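Local atomic coordinates of uncharacterized protein MG027 (Mycoplasma genitalium, PDB entry 1Q8C), a protein that is of unknown function but resembles NusB proteins in structure, which suggests, without proving, a related role in RNA binding or transcription. Residues Ile19-Phe24 with Val106-Ser111; Leu28-Pro33 with Ile98-Thr103; Leu80-Glu85 with His144-Lys149; Val61-Glu66 with Gln113-Thr118. All blocks are in the same frame, centred on the assembly; numbering follows the deposited sequence.

Contact 1 of 4, residues Ile19-Phe24 with Val106-Ser111; sequences IAVVEF and VLCALS
V22 and C108 mark the closest backbone approach, 6.0 Å between their CA atoms, where segments 19-24 and 106-111, on helices 14-28 and 100-116, cross steeply near the centre of a NusB-like, all-helical fold. Both segments are regular helix throughout, so one helical face meets another, and the touching residues are all buried. C108 supplies one side of the contact by itself: its side chain enters between V21 and V22. With SG anti to the backbone N (chi1 178°), the sulfur extends toward helix 14-28: C108 SG lies 3.9 Å from V21 CG1 and 4.0 Å from V22 CG2. The same V22 methyl, CG2, also packs on C108 CB at 3.8 Å, so it bears on both atoms of the cysteine side chain. These are van der Waals contacts, and the short cysteine lets the two backbones come near each other. V22 also packs on L101 and V105, earlier on helix 100-116, while S111 faces F64 of helix 55-81. One turn after C108, S111 turns its hydroxyl back onto its own helix: S111 OG donates to L107 O at 2.5 Å, and S111 N reaches that oxygen from the opposite face of the carbonyl plane at 2.9 Å.

Contact 2 of 4, residues Leu28-Pro33 with Ile98-Thr103; sequences LLFFLP and IDLLTT
L29 and L100 carry this contact, which joins the turn after helix 14-28 to the first turn of helix 100-116, at one end of a NusB-like helical bundle. The two leucines meet at an angle. L29 has CG anti to its carbonyl carbon (chi1 -66°), which sends CD1 across to the helix, where it lies 4.1 Å from L100 CD2 and 3.8 Å from the backbone L100 O. L100 CD2 also reaches back along the L29 side chain, 4.1 Å from L29 CB. Beyond this pair, L29 CD1 extends to the methyl of the buried T103, 4.2 Å from T103 CG2. The other branch of L100 serves a different partner: CD1 sits over one face of the F30 ring, with F30 CE1 4.3 Å away. F30 leans in from the exposed margin, and its ring also meets F26 of helix 14-28 edge-to-face. Q72 of helix 55-81 packs against both L29 and T103. On the helix side D99 is the N-cap: T102 N donates to D99 OD2 at 2.6 Å, nearly straight (N-H...O 171°), a capping bond. The hydroxyl of T103 is tied down as well, pointing away from L29: T103 OG1 donates to D99 O at 2.7 Å from above the carbonyl plane, while T103 N bonds to the same oxygen from the opposite face.

Contact 3 of 4, residues Leu80-Glu85 with His144-Lys149; sequences LKNQLE and HALLDK
N82 and L146 are the residues of closest backbone approach, yet their CA atoms lie 9.9 Å apart, so side chains alone bridge the end of helix 55-81 and the 144-149 segment near the C terminus of the NusB-like fold. N82 is the first residue beyond the helix and the centre of an inverse gamma turn, closed by a weak bond from Q83 N to K81 O. Its CG stands anti to the carbonyl carbon (chi1 -57°), which holds the amide out toward the other segment with its two ends on different partners. N82 ND2 approaches the H144 ring obliquely, 4.1 Å from both H144 CE1 and H144 ND1, with the amide and ring planes 36° apart. N82 OD1 meets a methyl instead, 3.9 Å from L146 CD1, as the N82 and L146 side chains run antiparallel alongside one another. H144 ND1 has a weak hydrogen bond to Q142 OE1. L146 packs also on Q78, and L147 on I75, so helix 55-81 meets this segment along more than its last turn. Between N82 and its two partners the polar amide gains only van der Waals contact, which implies a join with little directional hold at the partly exposed margin.

Contact 4 of 4, residues Val61-Glu66 with Gln113-Thr118; sequences VKAFSE and QKAHNT
A63 sits at the centre of this helix-helix contact, its CB touching K114 and A115 where helix 55-81 packs against the last turns of helix 100-116 in the NusB-like helical fold. The backbones come close, 5.8 Å between A63 CA and A115 CA, because alanine faces alanine: A63 CB and A115 CB meet methyl to methyl at 4.0 Å. A63 is buried and loses more area to the partner segment than K114 or A115 does. K114 flanks the methyl pair. Its CG, anti to the backbone N (chi1 178°), passes beside A63 with K114 CG 3.9 Å from A63 CB, so the lysine uses the root of its chain as an apolar surface. Farther out the chain bends repeatedly and delivers NZ to a weak hydrogen bond with N67 OD1, one turn beyond A63; a bound sodium ion lies about 4 Å from this side chain. A115 has a second role, since its CB rests 3.9 Å above one face of the H116 ring, toward the rim. That imidazole is held in turn by W56, which stacks on it and accepts a hydrogen bond from NE2 through its backbone oxygen. Beside A63, K62 and E66 form a long salt bridge on the exposed side of helix 55-81, 3.5 Å between K62 NZ and E66 OE2. Within the same helix S65 OG donates to K62 O at 2.8 Å, and E66 N reaches that oxygen from the same face of its plane.

Contact 1 is core, its centre about 3 Å from the centre of the chain; contacts 2, 3 and 4 are partly buried. Helix 100-116 serves contact 2 at its start, contact 1 in its middle and contact 4 at its end; helix 55-81 joins contact 4 near its start to contact 3 at its end. Contacts 1 and 4 interlock, V21 CG1 lying 3.9 Å from V61 CG2. Chemistry follows place: a cysteine between two valines and an alanine pair let the helices come close in contacts 1 and 4, while leucines and a phenylalanine span the wider gap of contact 2, and contact 3, farthest out, relies on a polar amide against a ring and a methyl.

Contact 1 of 4, residues Ile19-Phe24 with Val106-Ser111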
loop_
_atom_site.group_PDB
_atom_site.type_symbol
_atom_site.label_atom_id
_atom_site.label_comp_id
_atom_site.label_asym_id
_atom_site.label_seq_id
_atom_site.Cartn_x
_atom_site.Cartn_y
_atom_site.Cartn_z
ATOM N N ILE A 19 2.670 8.731 -0.198
ATOM C CA ILE A 19 2.167 8.997 1.166
ATOM C C ILE A 19 0.673 9.353 1.138
ATOM O O ILE A 19 -0.106 8.864 1.952
ATOM C CB ILE A 19 3.032 10.080 1.881
ATOM C CG1 ILE A 19 4.423 9.509 2.225
ATOM C CG2 ILE A 19 2.362 10.568 3.140
ATOM C CD1 ILE A 19 5.482 10.540 2.683
ATOM N N ALA A 20 0.265 10.161 0.157
ATOM C CA ALA A 20 -1.142 10.521 -0.007
ATOM C C ALA A 20 -2.060 9.308 -0.236
ATOM O O ALA A 20 -3.177 9.272 0.262
ATOM C CB ALA A 20 -1.307 11.556 -1.143
ATOM N N VAL A 21 -1.597 8.307 -0.971
ATOM C CA VAL A 21 -2.386 7.103 -1.198
ATOM C C VAL A 21 -2.451 6.279 0.092
ATOM O O VAL A 21 -3.519 5.822 0.520
ATOM C CB VAL A 21 -1.792 6.317 -2.361
ATOM C CG1 VAL A 21 -2.599 5.078 -2.636
ATOM C CG2 VAL A 21 -1.765 7.213 -3.623
ATOM N N VAL A 22 -1.305 6.120 0.742
ATOM C CA VAL A 22 -1.231 5.383 1.998
ATOM C C VAL A 22 -2.202 5.939 3.050
ATOM O O VAL A 22 -2.946 5.196 3.702
ATOM C CB VAL A 22 0.198 5.424 2.555
ATOM C CG1 VAL A 22 0.228 4.950 4.014
ATOM C CG2 VAL A 22 1.127 4.551 1.704
ATOM N N GLU A 23 -2.193 7.249 3.226
ATOM C CA GLU A 23 -3.053 7.879 4.221
ATOM C C GLU A 23 -4.516 7.642 3.861
ATOM O O GLU A 23 -5.334 7.373 4.728
ATOM C CB GLU A 23 -2.763 9.379 4.353
ATOM C CG GLU A 23 -2.365 9.843 5.749
ATOM C CD GLU A 23 -2.973 9.034 6.894
ATOM O OE1 GLU A 23 -3.956 9.525 7.511
ATOM O OE2 GLU A 23 -2.455 7.914 7.202
ATOM N N PHE A 24 -4.815 7.711 2.568
ATOM C CA PHE A 24 -6.168 7.458 2.072
ATOM C C PHE A 24 -6.641 6.026 2.397
ATOM O O PHE A 24 -7.700 5.822 2.998
ATOM C CB PHE A 24 -6.193 7.698 0.565
ATOM C CG PHE A 24 -7.493 7.374 -0.072
ATOM C CD1 PHE A 24 -8.613 8.143 0.166
ATOM C CD2 PHE A 24 -7.592 6.293 -0.943
ATOM C CE1 PHE A 24 -9.837 7.816 -0.443
ATOM C CE2 PHE A 24 -8.773 5.973 -1.552
ATOM C CZ PHE A 24 -9.907 6.736 -1.296
ATOM N N VAL A 106 1.613 -1.624 2.948
ATOM C CA VAL A 106 1.786 -2.832 2.139
ATOM C C VAL A 106 0.740 -2.882 0.996
ATOM O O VAL A 106 1.066 -3.229 -0.122
ATOM C CB VAL A 106 1.700 -4.129 2.972
ATOM C CG1 VAL A 106 1.683 -5.350 2.045
ATOM C CG2 VAL A 106 2.889 -4.245 3.937
ATOM N N LEU A 107 -0.509 -2.551 1.273
ATOM C CA LEU A 107 -1.522 -2.548 0.211
ATOM C C LEU A 107 -1.224 -1.525 -0.874
ATOM O O LEU A 107 -1.616 -1.714 -2.022
ATOM C CB LEU A 107 -2.903 -2.278 0.791
ATOM C CG LEU A 107 -3.429 -3.460 1.596
ATOM C CD1 LEU A 107 -4.554 -3.010 2.498
ATOM C CD2 LEU A 107 -3.879 -4.556 0.658
ATOM N N CYS A 108 -0.534 -0.443 -0.529
ATOM C CA CYS A 108 -0.221 0.580 -1.527
ATOM C C CYS A 108 0.809 0.034 -2.505
ATOM O O CYS A 108 0.690 0.234 -3.704
ATOM C CB CYS A 108 0.247 1.887 -0.866
ATOM S SG CYS A 108 0.738 3.233 -2.013
ATOM N N ALA A 109 1.802 -0.680 -1.973
ATOM C CA ALA A 109 2.868 -1.301 -2.756
ATOM C C ALA A 109 2.345 -2.357 -3.738
ATOM O O ALA A 109 2.806 -2.445 -4.890
ATOM C CB ALA A 109 3.900 -1.938 -1.806
ATOM N N LEU A 110 1.419 -3.179 -3.250
ATOM C CA LEU A 110 0.710 -4.161 -4.065
ATOM C C LEU A 110 -0.105 -3.471 -5.145
ATOM O O LEU A 110 -0.134 -3.910 -6.289
ATOM C CB LEU A 110 -0.256 -4.976 -3.202
ATOM C CG LEU A 110 0.355 -5.864 -2.114
ATOM C CD1 LEU A 110 -0.693 -6.549 -1.260
ATOM C CD2 LEU A 110 1.196 -6.900 -2.777
ATOM N N SER A 111 -0.781 -2.395 -4.762
ATOM C CA SER A 111 -1.648 -1.662 -5.675
ATOM C C SER A 111 -0.818 -1.013 -6.752
ATOM O O SER A 111 -1.234 -0.974 -7.899
ATOM C CB SER A 111 -2.449 -0.589 -4.929
ATOM O OG SER A 111 -3.223 -1.163 -3.892
#

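Contact 2 of 4, residues Leu28-Pro33 with Ile98-Thr103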
loop_
_atom_site.group_PDB
_atom_site.type_symbol
_atom_site.label_atom_id
_atom_site.label_comp_id
_atom_site.label_asym_id
_atom_site.label_seq_id
_atom_site.Cartn_x
_atom_site.Cartn_y
_atom_site.Cartn_z
ATOM N N LEU A 28 -9.633 4.293 5.147
ATOM C CA LEU A 28 -10.662 3.370 4.690
ATOM C C LEU A 28 -10.647 2.034 5.426
ATOM O O LEU A 28 -11.693 1.377 5.539
ATOM C CB LEU A 28 -10.481 3.056 3.194
ATOM C CG LEU A 28 -10.720 4.060 2.054
ATOM C CD1 LEU A 28 -10.248 3.441 0.770
ATOM C CD2 LEU A 28 -12.184 4.415 1.891
ATOM N N LEU A 29 -9.485 1.605 5.926
ATOM C CA LEU A 29 -9.416 0.267 6.524
ATOM C C LEU A 29 -10.236 0.107 7.799
ATOM O O LEU A 29 -10.497 -1.008 8.212
ATOM C CB LEU A 29 -7.968 -0.184 6.741
ATOM C CG LEU A 29 -7.214 -0.388 5.426
ATOM C CD1 LEU A 29 -5.738 -0.651 5.719
ATOM C CD2 LEU A 29 -7.837 -1.529 4.588
ATOM N N PHE A 30 -10.665 1.214 8.396
ATOM C CA PHE A 30 -11.489 1.193 9.593
ATOM C C PHE A 30 -12.955 0.852 9.302
ATOM O O PHE A 30 -13.697 0.491 10.209
ATOM C CB PHE A 30 -11.426 2.564 10.280
ATOM C CG PHE A 30 -10.053 2.951 10.771
ATOM C CD1 PHE A 30 -9.631 2.591 12.046
ATOM C CD2 PHE A 30 -9.188 3.678 9.960
ATOM C CE1 PHE A 30 -8.372 2.945 12.502
ATOM C CE2 PHE A 30 -7.932 4.035 10.409
ATOM C CZ PHE A 30 -7.522 3.671 11.681
ATOM N N PHE A 31 -13.363 0.982 8.042
ATOM C CA PHE A 31 -14.765 0.913 7.629
ATOM C C PHE A 31 -15.004 0.071 6.367
ATOM O O PHE A 31 -15.871 0.403 5.529
ATOM C CB PHE A 31 -15.257 2.333 7.351
ATOM C CG PHE A 31 -15.012 3.287 8.485
ATOM C CD1 PHE A 31 -15.838 3.292 9.590
ATOM C CD2 PHE A 31 -13.941 4.169 8.454
ATOM C CE1 PHE A 31 -15.611 4.169 10.649
ATOM C CE2 PHE A 31 -13.711 5.036 9.515
ATOM C CZ PHE A 31 -14.547 5.035 10.606
ATOM N N LEU A 32 -14.253 -1.004 6.189
ATOM C CA LEU A 32 -14.403 -1.747 4.939
ATOM C C LEU A 32 -15.584 -2.718 5.054
ATOM O O LEU A 32 -16.045 -2.991 6.164
ATOM C CB LEU A 32 -13.075 -2.413 4.552
ATOM C CG LEU A 32 -12.148 -1.476 3.760
ATOM C CD1 LEU A 32 -11.679 -2.150 2.519
ATOM C CD2 LEU A 32 -12.794 -0.137 3.337
ATOM N N PRO A 33 -16.125 -3.223 3.945
ATOM C CA PRO A 33 -15.724 -2.983 2.555
ATOM C C PRO A 33 -16.601 -1.924 1.913
ATOM O O PRO A 33 -17.717 -1.702 2.397
ATOM C CB PRO A 33 -16.055 -4.315 1.908
ATOM C CG PRO A 33 -17.387 -4.699 2.596
ATOM C CD PRO A 33 -17.259 -4.165 4.019
ATOM N N ILE A 98 0.467 -7.504 12.614
ATOM C CA ILE A 98 0.676 -6.356 11.720
ATOM C C ILE A 98 -0.363 -5.267 12.011
ATOM O O ILE A 98 -1.531 -5.578 12.251
ATOM C CB ILE A 98 0.579 -6.814 10.243
ATOM C CG1 ILE A 98 1.103 -5.746 9.292
ATOM C CG2 ILE A 98 -0.869 -7.174 9.879
ATOM C CD1 ILE A 98 1.024 -6.137 7.830
ATOM N N ASP A 99 0.054 -4.000 12.010
ATOM C CA ASP A 99 -0.882 -2.906 12.320
ATOM C C ASP A 99 -1.565 -2.390 11.043
ATOM O O ASP A 99 -1.235 -2.824 9.943
ATOM C CB ASP A 99 -0.181 -1.789 13.126
ATOM C CG ASP A 99 -0.245 -0.442 12.451
ATOM O OD1 ASP A 99 -0.799 0.527 13.038
ATOM O OD2 ASP A 99 0.230 -0.279 11.318
ATOM N N LEU A 100 -2.535 -1.496 11.193
ATOM C CA LEU A 100 -3.289 -1.007 10.040
ATOM C C LEU A 100 -2.561 0.020 9.186
ATOM O O LEU A 100 -2.817 0.110 7.995
ATOM C CB LEU A 100 -4.639 -0.444 10.477
ATOM C CG LEU A 100 -5.726 -1.514 10.642
ATOM C CD1 LEU A 100 -7.081 -0.850 10.867
ATOM C CD2 LEU A 100 -5.777 -2.444 9.422
ATOM N N LEU A 101 -1.693 0.825 9.781
ATOM C CA LEU A 101 -0.870 1.721 8.988
ATOM C C LEU A 101 0.115 0.898 8.185
ATOM O O LEU A 101 0.284 1.138 7.008
ATOM C CB LEU A 101 -0.135 2.739 9.861
ATOM C CG LEU A 101 0.809 3.754 9.200
ATOM C CD1 LEU A 101 0.137 4.515 8.071
ATOM C CD2 LEU A 101 1.278 4.726 10.265
ATOM N N THR A 102 0.746 -0.090 8.809
ATOM C CA THR A 102 1.701 -0.947 8.103
ATOM C C THR A 102 0.989 -1.735 7.024
ATOM O O THR A 102 1.551 -1.968 5.959
ATOM C CB THR A 102 2.416 -1.937 9.043
ATOM O OG1 THR A 102 1.476 -2.907 9.531
ATOM C CG2 THR A 102 2.969 -1.238 10.281
ATOM N N THR A 103 -0.252 -2.128 7.292
ATOM C CA THR A 103 -1.076 -2.782 6.279
ATOM C C THR A 103 -1.335 -1.812 5.110
ATOM O O THR A 103 -1.219 -2.193 3.963
ATOM C CB THR A 103 -2.431 -3.297 6.868
ATOM O OG1 THR A 103 -2.202 -4.269 7.896
ATOM C CG2 THR A 103 -3.222 -4.070 5.825
#

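Contact 3 of 4, residues Leu80-Glu85 with His144-Lys149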
loop_
_atom_site.group_PDB
_atom_site.type_symbol
_atom_site.label_atom_id
_atom_site.label_comp_id
_atom_site.label_asym_id
_atom_site.label_seq_id
_atom_site.Cartn_x
_atom_site.Cartn_y
_atom_site.Cartn_z
ATOM N N LEU A 80 1.429 -15.354 8.264
ATOM C CA LEU A 80 1.354 -16.701 8.858
ATOM C C LEU A 80 2.469 -17.602 8.341
ATOM O O LEU A 80 3.152 -18.276 9.118
ATOM C CB LEU A 80 -0.017 -17.362 8.602
ATOM C CG LEU A 80 -0.197 -18.302 7.396
ATOM C CD1 LEU A 80 0.410 -19.690 7.632
ATOM C CD2 LEU A 80 -1.662 -18.458 7.058
ATOM N N LYS A 81 2.645 -17.593 7.018
ATOM C CA LYS A 81 3.630 -18.426 6.342
ATOM C C LYS A 81 5.055 -18.076 6.790
ATOM O O LYS A 81 6.000 -18.859 6.578
ATOM C CB LYS A 81 3.466 -18.284 4.831
ATOM C CG LYS A 81 4.316 -19.218 4.010
ATOM C CD LYS A 81 3.701 -19.457 2.635
ATOM C CE LYS A 81 4.221 -20.748 2.024
ATOM N NZ LYS A 81 3.517 -21.069 0.751
ATOM N N ASN A 82 5.199 -16.908 7.423
ATOM C CA ASN A 82 6.434 -16.550 8.113
ATOM C C ASN A 82 6.424 -17.255 9.486
ATOM O O ASN A 82 5.964 -16.688 10.490
ATOM C CB ASN A 82 6.564 -15.024 8.268
ATOM C CG ASN A 82 6.508 -14.279 6.930
ATOM O OD1 ASN A 82 6.770 -14.852 5.873
ATOM N ND2 ASN A 82 6.168 -12.988 6.980
ATOM N N GLN A 83 6.895 -18.507 9.500
ATOM C CA GLN A 83 6.964 -19.344 10.712
ATOM C C GLN A 83 8.246 -20.179 10.711
ATOM O O GLN A 83 8.208 -21.395 10.920
ATOM C CB GLN A 83 5.738 -20.266 10.818
ATOM C CG GLN A 83 4.554 -19.638 11.546
ATOM C CD GLN A 83 3.270 -20.426 11.357
ATOM O OE1 GLN A 83 3.308 -21.658 11.180
ATOM N NE2 GLN A 83 2.133 -19.722 11.396
ATOM N N LEU A 84 9.374 -19.499 10.499
ATOM C CA LEU A 84 10.674 -20.140 10.277
ATOM C C LEU A 84 11.367 -20.634 11.539
ATOM O O LEU A 84 10.971 -20.282 12.653
ATOM C CB LEU A 84 11.614 -19.176 9.550
ATOM C CG LEU A 84 11.001 -18.422 8.370
ATOM C CD1 LEU A 84 11.992 -17.401 7.809
ATOM C CD2 LEU A 84 10.538 -19.400 7.292
ATOM N N GLU A 85 12.412 -21.447 11.329
ATOM C CA GLU A 85 13.223 -22.061 12.386
ATOM C C GLU A 85 14.664 -21.508 12.386
ATOM O O GLU A 85 15.176 -21.038 13.416
ATOM C CB GLU A 85 13.289 -23.586 12.177
ATOM C CG GLU A 85 12.128 -24.388 12.754
ATOM C CD GLU A 85 10.769 -23.881 12.295
ATOM O OE1 GLU A 85 10.210 -22.978 12.964
ATOM O OE2 GLU A 85 10.259 -24.380 11.263
ATOM N N HIS A 144 7.181 -7.407 2.189
ATOM C CA HIS A 144 7.387 -8.751 1.804
ATOM C C HIS A 144 8.125 -8.808 0.450
ATOM O O HIS A 144 7.598 -8.429 -0.618
ATOM C CB HIS A 144 6.040 -9.448 1.918
ATOM C CG HIS A 144 5.384 -9.193 3.246
ATOM N ND1 HIS A 144 5.857 -9.735 4.424
ATOM C CD2 HIS A 144 4.350 -8.389 3.597
ATOM C CE1 HIS A 144 5.111 -9.313 5.433
ATOM N NE2 HIS A 144 4.187 -8.497 4.958
ATOM N N ALA A 145 9.398 -9.211 0.553
ATOM C CA ALA A 145 10.206 -9.617 -0.587
ATOM C C ALA A 145 9.481 -10.815 -1.170
ATOM O O ALA A 145 9.716 -11.195 -2.312
ATOM C CB ALA A 145 11.648 -10.007 -0.135
ATOM N N LEU A 146 8.588 -11.393 -0.358
ATOM C CA LEU A 146 7.714 -12.488 -0.787
ATOM C C LEU A 146 6.446 -12.053 -1.559
ATOM O O LEU A 146 6.033 -12.769 -2.470
ATOM C CB LEU A 146 7.328 -13.362 0.417
ATOM C CG LEU A 146 8.470 -14.266 0.913
ATOM C CD1 LEU A 146 8.512 -14.302 2.436
ATOM C CD2 LEU A 146 8.378 -15.700 0.337
ATOM N N LEU A 147 5.841 -10.906 -1.225
ATOM C CA LEU A 147 4.587 -10.499 -1.878
ATOM C C LEU A 147 4.724 -9.787 -3.224
ATOM O O LEU A 147 3.800 -9.855 -4.027
ATOM C CB LEU A 147 3.693 -9.651 -0.939
ATOM C CG LEU A 147 2.906 -10.456 0.117
ATOM C CD1 LEU A 147 2.147 -9.573 1.084
ATOM C CD2 LEU A 147 1.932 -11.433 -0.521
ATOM N N ASP A 148 5.843 -9.104 -3.469
ATOM C CA ASP A 148 6.054 -8.389 -4.733
ATOM C C ASP A 148 6.860 -9.278 -5.664
ATOM O O ASP A 148 7.608 -10.144 -5.202
ATOM C CB ASP A 148 6.849 -7.083 -4.517
ATOM C CG ASP A 148 6.040 -5.972 -3.848
ATOM O OD1 ASP A 148 6.636 -5.251 -3.003
ATOM O OD2 ASP A 148 4.846 -5.701 -4.139
ATOM N N LYS A 149 6.729 -9.031 -6.967
ATOM C CA LYS A 149 7.533 -9.683 -8.012
ATOM C C LYS A 149 8.755 -8.805 -8.371
ATOM O O LYS A 149 8.615 -7.585 -8.574
ATOM C CB LYS A 149 6.688 -9.925 -9.280
ATOM C CG LYS A 149 6.171 -8.620 -9.923
ATOM C CD LYS A 149 5.291 -8.766 -11.191
ATOM C CE LYS A 149 4.518 -7.430 -11.486
ATOM N NZ LYS A 149 5.363 -6.326 -12.003
#

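Contact 4 of 4, residues Val61-Glu66 with Gln113-Thr118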
loop_
_atom_site.group_PDB
_atom_site.type_symbol
_atom_site.label_atom_id
_atom_site.label_comp_id
_atom_site.label_asym_id
_atom_site.label_seq_id
_atom_site.Cartn_x
_atom_site.Cartn_y
_atom_site.Cartn_z
ATOM N N VAL A 61 -5.073 3.774 -6.779
ATOM C CA VAL A 61 -6.285 3.644 -5.980
ATOM C C VAL A 61 -7.340 2.798 -6.693
ATOM O O VAL A 61 -8.153 2.128 -6.066
ATOM C CB VAL A 61 -6.841 5.033 -5.649
ATOM C CG1 VAL A 61 -8.301 4.955 -5.121
ATOM C CG2 VAL A 61 -5.900 5.712 -4.657
ATOM N N LYS A 62 -7.308 2.832 -8.009
ATOM C CA LYS A 62 -8.188 2.043 -8.829
ATOM C C LYS A 62 -7.806 0.550 -8.714
ATOM O O LYS A 62 -8.678 -0.297 -8.552
ATOM C CB LYS A 62 -8.155 2.554 -10.286
ATOM C CG LYS A 62 -8.837 1.644 -11.338
ATOM C CD LYS A 62 -9.297 2.413 -12.598
ATOM C CE LYS A 62 -10.467 1.712 -13.323
ATOM N NZ LYS A 62 -10.068 0.611 -14.251
ATOM N N ALA A 63 -6.521 0.238 -8.800
ATOM C CA ALA A 63 -6.039 -1.129 -8.643
ATOM C C ALA A 63 -6.366 -1.644 -7.233
ATOM O O ALA A 63 -6.809 -2.788 -7.067
ATOM C CB ALA A 63 -4.554 -1.182 -8.914
ATOM N N PHE A 64 -6.154 -0.788 -6.230
ATOM C CA PHE A 64 -6.489 -1.075 -4.823
ATOM C C PHE A 64 -7.987 -1.406 -4.647
ATOM O O PHE A 64 -8.346 -2.372 -3.977
ATOM C CB PHE A 64 -6.147 0.146 -3.951
ATOM C CG PHE A 64 -6.799 0.134 -2.611
ATOM C CD1 PHE A 64 -6.293 -0.639 -1.583
ATOM C CD2 PHE A 64 -7.928 0.876 -2.379
ATOM C CE1 PHE A 64 -6.918 -0.657 -0.361
ATOM C CE2 PHE A 64 -8.559 0.858 -1.157
ATOM C CZ PHE A 64 -8.058 0.104 -0.152
ATOM N N SER A 65 -8.845 -0.563 -5.240
ATOM C CA SER A 65 -10.295 -0.681 -5.105
ATOM C C SER A 65 -10.819 -1.987 -5.689
ATOM O O SER A 65 -11.794 -2.530 -5.205
ATOM C CB SER A 65 -11.014 0.499 -5.763
ATOM O OG SER A 65 -10.983 0.406 -7.182
ATOM N N GLU A 66 -10.154 -2.484 -6.714
ATOM C CA GLU A 66 -10.607 -3.641 -7.442
ATOM C C GLU A 66 -9.984 -4.957 -6.952
ATOM O O GLU A 66 -10.472 -6.041 -7.287
ATOM C CB GLU A 66 -10.341 -3.409 -8.928
ATOM C CG GLU A 66 -11.188 -2.246 -9.485
ATOM C CD GLU A 66 -10.860 -1.882 -10.927
ATOM O OE1 GLU A 66 -9.841 -2.409 -11.435
ATOM O OE2 GLU A 66 -11.625 -1.072 -11.550
ATOM N N GLN A 113 2.363 -1.897 -7.767
ATOM C CA GLN A 113 2.999 -2.828 -8.669
ATOM C C GLN A 113 1.993 -3.290 -9.702
ATOM O O GLN A 113 2.344 -3.531 -10.852
ATOM C CB GLN A 113 3.577 -4.021 -7.932
ATOM C CG GLN A 113 4.354 -4.901 -8.886
ATOM C CD GLN A 113 5.283 -5.867 -8.188
ATOM O OE1 GLN A 113 6.490 -5.762 -8.322
ATOM N NE2 GLN A 113 4.722 -6.820 -7.478
ATOM N N LYS A 114 0.743 -3.425 -9.274
ATOM C CA LYS A 114 -0.347 -3.821 -10.159
ATOM C C LYS A 114 -0.648 -2.738 -11.205
ATOM O O LYS A 114 -0.794 -3.024 -12.376
ATOM C CB LYS A 114 -1.613 -4.104 -9.324
ATOM C CG LYS A 114 -2.856 -4.480 -10.139
ATOM C CD LYS A 114 -2.724 -5.867 -10.723
ATOM C CE LYS A 114 -3.995 -6.674 -10.562
ATOM N NZ LYS A 114 -4.036 -7.464 -9.278
ATOM N N ALA A 115 -0.739 -1.483 -10.780
ATOM C CA ALA A 115 -1.133 -0.401 -11.694
ATOM C C ALA A 115 0.005 0.047 -12.624
ATOM O O ALA A 115 -0.181 0.283 -13.818
ATOM C CB ALA A 115 -1.622 0.771 -10.884
ATOM N N HIS A 116 1.195 0.161 -12.051
ATOM C CA HIS A 116 2.324 0.787 -12.719
ATOM C C HIS A 116 3.517 -0.135 -12.963
ATOM O O HIS A 116 4.443 0.242 -13.658
ATOM C CB HIS A 116 2.755 1.980 -11.900
ATOM C CG HIS A 116 1.708 3.039 -11.811
ATOM N ND1 HIS A 116 1.183 3.656 -12.928
ATOM C CD2 HIS A 116 1.081 3.590 -10.745
ATOM C CE1 HIS A 116 0.297 4.559 -12.551
ATOM N NE2 HIS A 116 0.222 4.547 -11.231
ATOM N N ASN A 117 3.488 -1.331 -12.388
ATOM C CA ASN A 117 4.539 -2.325 -12.613
ATOM C C ASN A 117 5.893 -1.833 -12.085
ATOM O O ASN A 117 6.930 -2.167 -12.624
ATOM C CB ASN A 117 4.614 -2.714 -14.098
ATOM C CG ASN A 117 3.362 -3.436 -14.574
ATOM O OD1 ASN A 117 2.659 -2.971 -15.476
ATOM N ND2 ASN A 117 3.083 -4.589 -13.972
ATOM N N THR A 118 5.853 -1.029 -11.027
ATOM C CA THR A 118 7.059 -0.513 -10.416
ATOM C C THR A 118 7.917 -1.694 -9.976
ATOM O O THR A 118 7.366 -2.678 -9.519
ATOM C CB THR A 118 6.686 0.320 -9.193
ATOM O OG1 THR A 118 5.846 1.401 -9.592
ATOM C CG2 THR A 118 7.914 0.979 -8.609
#